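Local structure of 7,8-dihydro-6-hydroxymethylpterin pyrophosphokinase-dihydropteroate synthase (Plasmodium falciparum, 6JWY) at residues I481-Y486 against D499-I504; V526-K531 against Y570-D575. The protein probably catalyses two successive steps of folate biosynthesis, pyrophosphorylation of 6-hydroxymethyl-7,8-dihydropterin by ATP and condensation of the product with 4-aminobenzoate to give 7,8-dihydropteroate. The protein carries 1 engineered substitution. All coordinates share one frame; numbering follows the deposited sequence.

Contact 1: residues I481-Y486 against D499-I504; sequences IDTINY and DILNDI. With CKL (4-[(2-azanyl-4-oxidanylidene-7,8-dihydro-3~{H}-pteridin-6-yl)methylamino]-~{N}-(5,6-dimethoxypyrimidin-4-yl)benzenesulfonamide), chain C.
Asp482 and Asn502 pair in a parallel bridge, side chains on the same face, at the C-terminal ends of two neighbouring strands of the dihydropteroate synthase TIM barrel, joined through helix 486-494 as a beta-alpha-beta unit. Three backbone hydrogen bonds set the register: Ile481 N to Ile500 O, Asn502 N to Ile481 O (2.9 Å) and Thr483 N to Asn502 O. Thr483 OG1, bonded to Glu448, closes an ST turn by accepting from Asn485 N.

The polar pair grips the pterin ring of CKL. Both side chains extend anti to their backbone N atoms (chi1 -171° for Asp482, 173° for Asn502), which carries OD2 and the amide side by side to the ligand, carboxylate and amide planes 39° apart. Asp482 OD2 accepts from CKL N10 at 2.6 Å. Asn502 uses both ends of its amide: OD1 accepts from CKL N11 at 2.7 Å, while ND2 donates to CKL N1 and also bonds Asp430.

On the opposite face, Leu501 CD1 meets Thr483 CG2 at 3.7 Å, the two side chains crossing nearly at right angles. Past the strand ends, Ile484 CG2 packs on Ile504 CG1.

Water 1 bridges the strand ends, donating to Asp482 OD1 (2.7 Å) and Asn502 O and accepting from Ile504 N.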
loop_
_atom_site.group_PDB
_atom_site.type_symbol
_atom_site.label_atom_id
_atom_site.label_comp_id
_atom_site.label_asym_id
_atom_site.label_seq_id
_atom_site.Cartn_x
_atom_site.Cartn_y
_atom_site.Cartn_z
ATOM N N ILE A 481 -9.933 11.776 26.822
ATOM C CA ILE A 481 -10.896 12.856 26.917
ATOM C C ILE A 481 -10.513 13.989 25.962
ATOM O O ILE A 481 -9.416 14.543 26.026
ATOM C CB ILE A 481 -11.103 13.324 28.377
ATOM C CG1 ILE A 481 -12.206 14.392 28.452
ATOM C CG2 ILE A 481 -9.789 13.753 29.021
ATOM C CD1 ILE A 481 -12.606 14.790 29.822
ATOM N N ASP A 482 -11.460 14.322 25.073
ATOM C CA ASP A 482 -11.298 15.351 24.065
ATOM C C ASP A 482 -11.643 16.680 24.728
ATOM O O ASP A 482 -12.809 17.081 24.718
ATOM C CB ASP A 482 -12.262 15.091 22.913
ATOM C CG ASP A 482 -12.047 15.965 21.694
ATOM O OD1 ASP A 482 -11.541 17.104 21.847
ATOM O OD2 ASP A 482 -12.407 15.512 20.591
ATOM N N THR A 483 -10.634 17.361 25.284
ATOM C CA THR A 483 -10.862 18.595 26.013
ATOM C C THR A 483 -9.671 19.535 25.854
ATOM O O THR A 483 -8.550 19.058 25.692
ATOM C CB THR A 483 -11.115 18.307 27.493
ATOM O OG1 THR A 483 -11.518 19.576 27.987
ATOM C CG2 THR A 483 -9.902 17.865 28.283
ATOM N N ILE A 484 -9.921 20.858 25.936
ATOM C CA ILE A 484 -8.844 21.848 26.024
ATOM C C ILE A 484 -8.862 22.529 27.394
ATOM O O ILE A 484 -8.113 23.482 27.610
ATOM C CB ILE A 484 -8.900 22.912 24.913
ATOM C CG1 ILE A 484 -10.149 23.792 25.022
ATOM C CG2 ILE A 484 -8.757 22.290 23.551
ATOM C CD1 ILE A 484 -10.184 24.940 24.029
ATOM N N ASN A 485 -9.690 21.998 28.310
ATOM C CA ASN A 485 -10.094 22.673 29.532
ATOM C C ASN A 485 -9.448 21.977 30.727
ATOM O O ASN A 485 -9.861 20.893 31.147
ATOM C CB ASN A 485 -11.620 22.825 29.601
ATOM C CG ASN A 485 -12.143 23.264 30.955
ATOM O OD1 ASN A 485 -11.455 23.120 31.967
ATOM N ND2 ASN A 485 -13.363 23.793 31.007
ATOM N N TYR A 486 -8.430 22.652 31.260
ATOM C CA TYR A 486 -7.680 22.338 32.463
ATOM C C TYR A 486 -8.595 21.815 33.569
ATOM O O TYR A 486 -8.273 20.823 34.204
ATOM C CB TYR A 486 -6.984 23.612 32.953
ATOM C CG TYR A 486 -6.072 23.419 34.136
ATOM C CD1 TYR A 486 -6.562 23.319 35.433
ATOM C CD2 TYR A 486 -4.701 23.327 33.962
ATOM C CE1 TYR A 486 -5.719 23.115 36.518
ATOM C CE2 TYR A 486 -3.837 23.144 35.034
ATOM C CZ TYR A 486 -4.353 23.031 36.311
ATOM O OH TYR A 486 -3.489 22.836 37.340
ATOM N N ASP A 499 -6.978 8.172 30.564
ATOM C CA ASP A 499 -5.584 7.838 30.331
ATOM C C ASP A 499 -4.893 8.903 29.470
ATOM O O ASP A 499 -3.696 9.146 29.674
ATOM C CB ASP A 499 -5.451 6.454 29.705
ATOM C CG ASP A 499 -6.233 5.402 30.471
ATOM O OD1 ASP A 499 -5.867 5.164 31.639
ATOM O OD2 ASP A 499 -7.221 4.825 29.880
ATOM N N ILE A 500 -5.647 9.527 28.532
ATOM C CA ILE A 500 -5.062 10.363 27.493
ATOM C C ILE A 500 -5.804 11.692 27.413
ATOM O O ILE A 500 -7.040 11.723 27.421
ATOM C CB ILE A 500 -5.106 9.649 26.127
ATOM C CG1 ILE A 500 -4.229 8.385 26.102
ATOM C CG2 ILE A 500 -4.788 10.614 24.976
ATOM C CD1 ILE A 500 -4.320 7.590 24.804
ATOM N N LEU A 501 -5.032 12.777 27.263
ATOM C CA LEU A 501 -5.605 14.063 26.905
ATOM C C LEU A 501 -5.575 14.195 25.388
ATOM O O LEU A 501 -4.509 14.098 24.781
ATOM C CB LEU A 501 -4.754 15.158 27.568
ATOM C CG LEU A 501 -5.004 16.581 27.065
ATOM C CD1 LEU A 501 -6.426 17.029 27.407
ATOM C CD2 LEU A 501 -3.952 17.550 27.606
ATOM N N ASN A 502 -6.743 14.423 24.786
ATOM C CA ASN A 502 -6.865 14.755 23.366
ATOM C C ASN A 502 -7.137 16.256 23.303
ATOM O O ASN A 502 -8.276 16.698 23.501
ATOM C CB ASN A 502 -7.967 13.920 22.700
ATOM C CG ASN A 502 -8.283 14.299 21.270
ATOM O OD1 ASN A 502 -7.499 14.973 20.616
ATOM N ND2 ASN A 502 -9.430 13.883 20.761
ATOM N N ASP A 503 -6.063 17.038 23.142
ATOM C CA ASP A 503 -6.126 18.492 23.226
ATOM C C ASP A 503 -6.089 19.042 21.805
ATOM O O ASP A 503 -5.043 19.101 21.181
ATOM C CB ASP A 503 -5.015 19.044 24.121
ATOM C CG ASP A 503 -5.083 20.554 24.386
ATOM O OD1 ASP A 503 -5.344 21.325 23.420
ATOM O OD2 ASP A 503 -4.828 20.972 25.567
ATOM N N ILE A 504 -7.238 19.440 21.274
ATOM C CA ILE A 504 -7.257 19.838 19.879
ATOM C C ILE A 504 -6.599 21.203 19.652
ATOM O O ILE A 504 -6.556 21.676 18.518
ATOM C CB ILE A 504 -8.703 19.831 19.355
ATOM C CG1 ILE A 504 -9.560 20.848 20.114
ATOM C CG2 ILE A 504 -9.271 18.410 19.403
ATOM C CD1 ILE A 504 -10.650 21.434 19.280
HETATM C C2 CKL C . -8.750 14.890 17.298
HETATM C C4 CKL C . -9.807 15.209 15.207
HETATM C C5 CKL C . -11.066 15.607 15.850
HETATM C C6 CKL C . -11.006 15.608 17.322
HETATM O O24 CKL C . -15.401 19.602 8.385
HETATM S S21 CKL C . -16.449 19.071 9.231
HETATM O O23 CKL C . -16.959 17.924 8.551
HETATM N N22 CKL C . -17.747 20.011 9.502
HETATM C C25 CKL C . -17.865 21.324 9.179
HETATM C C30 CKL C . -19.072 21.965 9.428
HETATM O O31 CKL C . -20.126 21.289 9.995
HETATM C C32 CKL C . -20.369 21.362 11.403
HETATM C C29 CKL C . -19.201 23.299 9.078
HETATM O O33 CKL C . -20.387 23.962 9.305
HETATM C C34 CKL C . -20.932 24.893 8.355
HETATM N N28 CKL C . -18.141 23.939 8.519
HETATM C C27 CKL C . -16.978 23.302 8.289
HETATM N N26 CKL C . -16.836 22.008 8.607
HETATM C C18 CKL C . -15.888 18.805 10.714
HETATM C C17 CKL C . -16.598 17.936 11.546
HETATM C C16 CKL C . -16.135 17.703 12.834
HETATM C C19 CKL C . -14.737 19.458 11.187
HETATM C C20 CKL C . -14.278 19.216 12.482
HETATM C C15 CKL C . -14.969 18.315 13.303
HETATM N N14 CKL C . -14.510 18.057 14.576
HETATM C C13 CKL C . -14.676 16.826 15.364
HETATM C C8 CKL C . -13.326 16.374 15.907
HETATM C C9 CKL C . -13.307 16.380 17.389
HETATM N N10 CKL C . -12.084 15.977 18.005
HETATM N N1 CKL C . -9.866 15.236 17.993
HETATM N N7 CKL C . -12.213 15.974 15.177
HETATM O O12 CKL C . -9.739 15.162 13.957
HETATM N N3 CKL C . -8.730 14.893 15.957
HETATM N N11 CKL C . -7.619 14.578 17.956
HETATM O O HOH W 1 -9.817 18.963 22.793
HETATM O O HOH W 2 -5.288 23.689 26.467
#

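Contact 2: residues V526-K531 against Y570-D575; sequences VVLMHK and YRILFD. With CKL (4-[(2-azanyl-4-oxidanylidene-7,8-dihydro-3~{H}-pteridin-6-yl)methylamino]-~{N}-(5,6-dimethoxypyrimidin-4-yl)benzenesulfonamide), chain C; ACT (acetate ion), chain I.
Neighbouring parallel strands of the TIM barrel, 526-529 and 572-575, form this contact, and their C-terminal ends reach the pterin pocket. Their axes approach to 4.7 Å with 28° between directions. The main chains are joined by Val526 N to Arg571 O, Leu573 N to Val526 O, Leu528 N to Leu573 O (2.8 Å), a weak Asp575 N to Leu528 O bond and, past the strand end, His530 N to Asp575 O.

On the face carrying Val526, Leu528 and Ile572, Ile572 spreads its branches between two partners: CG1 lies 3.7 Å from Val526 CG1, and CG2 meets Leu528 CD1. Helix 547-564 packs on this side through Leu562, which touches Val526. On the other face Val527 CG2 touches Leu573 CD1.

Met529 and Asp575 lie side by side on that second face, Met529 CG 3.6 Å from Asp575 CG. Asp575 CG stands anti to the backbone N (chi1 -178°), which brings OD2 to the pterin, where it accepts from both CKL N3 (2.5 Å) and CKL N11 (2.8 Å). Its other oxygen, OD1, is bonded to Gly577 N. Met529 bends at chi3 (79°), and its SD comes 3.4 Å from CKL N3.

His530, whose ND1 is hydrogen-bonded to Lys582 NZ, donates in the plane of its ring from NE2 to an oxygen of an acetate ion, probably from the crystallisation liquor, at 3.0 Å.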
loop_
_atom_site.group_PDB
_atom_site.type_symbol
_atom_site.label_atom_id
_atom_site.label_comp_id
_atom_site.label_asym_id
_atom_site.label_seq_id
_atom_site.Cartn_x
_atom_site.Cartn_y
_atom_site.Cartn_z
ATOM N N VAL A 526 -0.798 12.174 25.343
ATOM C CA VAL A 526 -1.476 13.347 24.849
ATOM C C VAL A 526 -1.451 13.293 23.326
ATOM O O VAL A 526 -0.412 12.966 22.745
ATOM C CB VAL A 526 -0.704 14.576 25.374
ATOM C CG1 VAL A 526 0.776 14.523 25.002
ATOM C CG2 VAL A 526 -1.351 15.912 25.005
ATOM N N VAL A 527 -2.583 13.659 22.706
ATOM C CA VAL A 527 -2.725 13.900 21.278
ATOM C C VAL A 527 -2.623 15.403 21.028
ATOM O O VAL A 527 -3.416 16.148 21.568
ATOM C CB VAL A 527 -4.102 13.413 20.792
ATOM C CG1 VAL A 527 -4.298 13.616 19.299
ATOM C CG2 VAL A 527 -4.310 11.970 21.146
ATOM N N LEU A 528 -1.694 15.839 20.166
ATOM C CA LEU A 528 -1.555 17.245 19.820
ATOM C C LEU A 528 -2.096 17.404 18.412
ATOM O O LEU A 528 -1.557 16.826 17.493
ATOM C CB LEU A 528 -0.061 17.585 19.782
ATOM C CG LEU A 528 0.713 17.514 21.098
ATOM C CD1 LEU A 528 2.194 17.866 20.878
ATOM C CD2 LEU A 528 0.078 18.402 22.184
ATOM N N MET A 529 -3.135 18.205 18.226
ATOM C CA MET A 529 -3.745 18.331 16.908
ATOM C C MET A 529 -3.507 19.739 16.352
ATOM O O MET A 529 -3.447 20.700 17.106
ATOM C CB MET A 529 -5.257 18.068 16.999
ATOM C CG MET A 529 -5.911 17.908 15.651
ATOM S SD MET A 529 -7.687 18.168 15.724
ATOM C CE MET A 529 -7.824 19.963 15.763
ATOM N N HIS A 530 -3.396 19.860 15.026
ATOM C CA HIS A 530 -3.230 21.163 14.404
ATOM C C HIS A 530 -4.595 21.742 14.066
ATOM O O HIS A 530 -5.442 21.034 13.503
ATOM C CB HIS A 530 -2.467 21.083 13.073
ATOM C CG HIS A 530 -2.453 22.404 12.373
ATOM N ND1 HIS A 530 -3.424 22.769 11.447
ATOM C CD2 HIS A 530 -1.636 23.473 12.513
ATOM C CE1 HIS A 530 -3.184 23.990 11.015
ATOM N NE2 HIS A 530 -2.079 24.445 11.655
ATOM N N LYS A 531 -4.764 23.037 14.359
ATOM C CA LYS A 531 -5.866 23.822 13.820
ATOM C C LYS A 531 -5.514 25.304 13.888
ATOM O O LYS A 531 -4.512 25.683 14.476
ATOM C CB LYS A 531 -7.160 23.585 14.607
ATOM C CG LYS A 531 -7.162 24.103 16.032
ATOM C CD LYS A 531 -8.533 23.959 16.679
ATOM C CE LYS A 531 -8.521 24.307 18.158
ATOM N NZ LYS A 531 -8.077 25.703 18.386
ATOM N N TYR A 570 7.656 9.734 23.816
ATOM C CA TYR A 570 6.990 8.552 23.272
ATOM C C TYR A 570 5.525 8.488 23.716
ATOM O O TYR A 570 4.824 7.521 23.387
ATOM C CB TYR A 570 7.735 7.270 23.665
ATOM C CG TYR A 570 8.002 7.169 25.146
ATOM C CD1 TYR A 570 7.016 6.721 25.992
ATOM C CD2 TYR A 570 9.206 7.580 25.706
ATOM C CE1 TYR A 570 7.222 6.607 27.351
ATOM C CE2 TYR A 570 9.423 7.502 27.070
ATOM C CZ TYR A 570 8.421 7.006 27.893
ATOM O OH TYR A 570 8.547 6.911 29.254
ATOM N N ARG A 571 5.076 9.525 24.457
ATOM C CA ARG A 571 3.695 9.626 24.895
ATOM C C ARG A 571 2.921 10.682 24.115
ATOM O O ARG A 571 1.789 11.008 24.491
ATOM C CB ARG A 571 3.631 9.895 26.400
ATOM C CG ARG A 571 3.840 8.628 27.218
ATOM C CD ARG A 571 3.566 8.897 28.685
ATOM N NE ARG A 571 3.708 7.718 29.530
ATOM C CZ ARG A 571 2.733 6.844 29.732
ATOM N NH1 ARG A 571 1.563 7.001 29.138
ATOM N NH2 ARG A 571 2.944 5.797 30.499
ATOM N N ILE A 572 3.516 11.199 23.032
ATOM C CA ILE A 572 2.924 12.316 22.322
ATOM C C ILE A 572 2.479 11.851 20.951
ATOM O O ILE A 572 3.287 11.356 20.188
ATOM C CB ILE A 572 3.933 13.479 22.239
ATOM C CG1 ILE A 572 4.185 14.056 23.628
ATOM C CG2 ILE A 572 3.467 14.548 21.272
ATOM C CD1 ILE A 572 5.386 14.944 23.684
ATOM N N LEU A 573 1.222 12.092 20.607
ATOM C CA LEU A 573 0.687 11.678 19.314
ATOM C C LEU A 573 0.380 12.913 18.481
ATOM O O LEU A 573 -0.058 13.939 19.031
ATOM C CB LEU A 573 -0.563 10.825 19.550
ATOM C CG LEU A 573 -0.350 9.713 20.583
ATOM C CD1 LEU A 573 -1.593 9.440 21.407
ATOM C CD2 LEU A 573 0.160 8.434 19.935
ATOM N N PHE A 574 0.660 12.802 17.175
ATOM C CA PHE A 574 0.505 13.873 16.200
ATOM C C PHE A 574 -0.837 13.692 15.489
ATOM O O PHE A 574 -1.213 12.569 15.104
ATOM C CB PHE A 574 1.570 13.780 15.101
ATOM C CG PHE A 574 2.982 14.143 15.473
ATOM C CD1 PHE A 574 3.704 13.397 16.414
ATOM C CD2 PHE A 574 3.629 15.192 14.834
ATOM C CE1 PHE A 574 5.014 13.728 16.757
ATOM C CE2 PHE A 574 4.921 15.545 15.185
ATOM C CZ PHE A 574 5.611 14.819 16.142
ATOM N N ASP A 575 -1.515 14.820 15.248
ATOM C CA ASP A 575 -2.764 14.807 14.513
ATOM C C ASP A 575 -2.807 16.071 13.666
ATOM O O ASP A 575 -2.740 17.178 14.186
ATOM C CB ASP A 575 -3.952 14.587 15.458
ATOM C CG ASP A 575 -5.317 14.514 14.772
ATOM O OD1 ASP A 575 -5.383 14.746 13.523
ATOM O OD2 ASP A 575 -6.335 14.270 15.504
HETATM C C2 CKL C . -8.750 14.890 17.298
HETATM C C4 CKL C . -9.807 15.209 15.207
HETATM C C5 CKL C . -11.066 15.607 15.850
HETATM C C6 CKL C . -11.006 15.608 17.322
HETATM O O24 CKL C . -15.401 19.602 8.385
HETATM S S21 CKL C . -16.449 19.071 9.231
HETATM O O23 CKL C . -16.959 17.924 8.551
HETATM N N22 CKL C . -17.747 20.011 9.502
HETATM C C25 CKL C . -17.865 21.324 9.179
HETATM C C30 CKL C . -19.072 21.965 9.428
HETATM O O31 CKL C . -20.126 21.289 9.995
HETATM C C32 CKL C . -20.369 21.362 11.403
HETATM C C29 CKL C . -19.201 23.299 9.078
HETATM O O33 CKL C . -20.387 23.962 9.305
HETATM C C34 CKL C . -20.932 24.893 8.355
HETATM N N28 CKL C . -18.141 23.939 8.519
HETATM C C27 CKL C . -16.978 23.302 8.289
HETATM N N26 CKL C . -16.836 22.008 8.607
HETATM C C18 CKL C . -15.888 18.805 10.714
HETATM C C17 CKL C . -16.598 17.936 11.546
HETATM C C16 CKL C . -16.135 17.703 12.834
HETATM C C19 CKL C . -14.737 19.458 11.187
HETATM C C20 CKL C . -14.278 19.216 12.482
HETATM C C15 CKL C . -14.969 18.315 13.303
HETATM N N14 CKL C . -14.510 18.057 14.576
HETATM C C13 CKL C . -14.676 16.826 15.364
HETATM C C8 CKL C . -13.326 16.374 15.907
HETATM C C9 CKL C . -13.307 16.380 17.389
HETATM N N10 CKL C . -12.084 15.977 18.005
HETATM N N1 CKL C . -9.866 15.236 17.993
HETATM N N7 CKL C . -12.213 15.974 15.177
HETATM O O12 CKL C . -9.739 15.162 13.957
HETATM N N3 CKL C . -8.730 14.893 15.957
HETATM N N11 CKL C . -7.619 14.578 17.956
HETATM C C ACT I . -0.123 27.131 10.632
HETATM O O ACT I . -1.211 27.269 11.223
HETATM O OXT ACT I . 0.243 27.846 9.662
HETATM C CH3 ACT I . 0.833 26.055 11.140
#

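Overall arrangement
Contacts 1 and 2 are consecutive parts of one parallel barrel sheet, their centres 10 Å apart. Strand 500-503 of contact 1 lies directly beside strand 525-529 of contact 2. The junction is marked by two probable backbone hydrogen bonds, between Val527 N and Leu501 O at 2.9 Å and between Asp503 N and Val527 O at 3.2 Å. Beyond the strands, Ile504 O packs against Lys531 CE at 3.3 Å. The strand order is therefore 478-482, 500-503, 525-529, 572-575. Both contacts supply polar groups to the pterin of CKL, and its amino nitrogen N11 is shared between them; Lys609 and Arg610 add further ligand bonds from outside both.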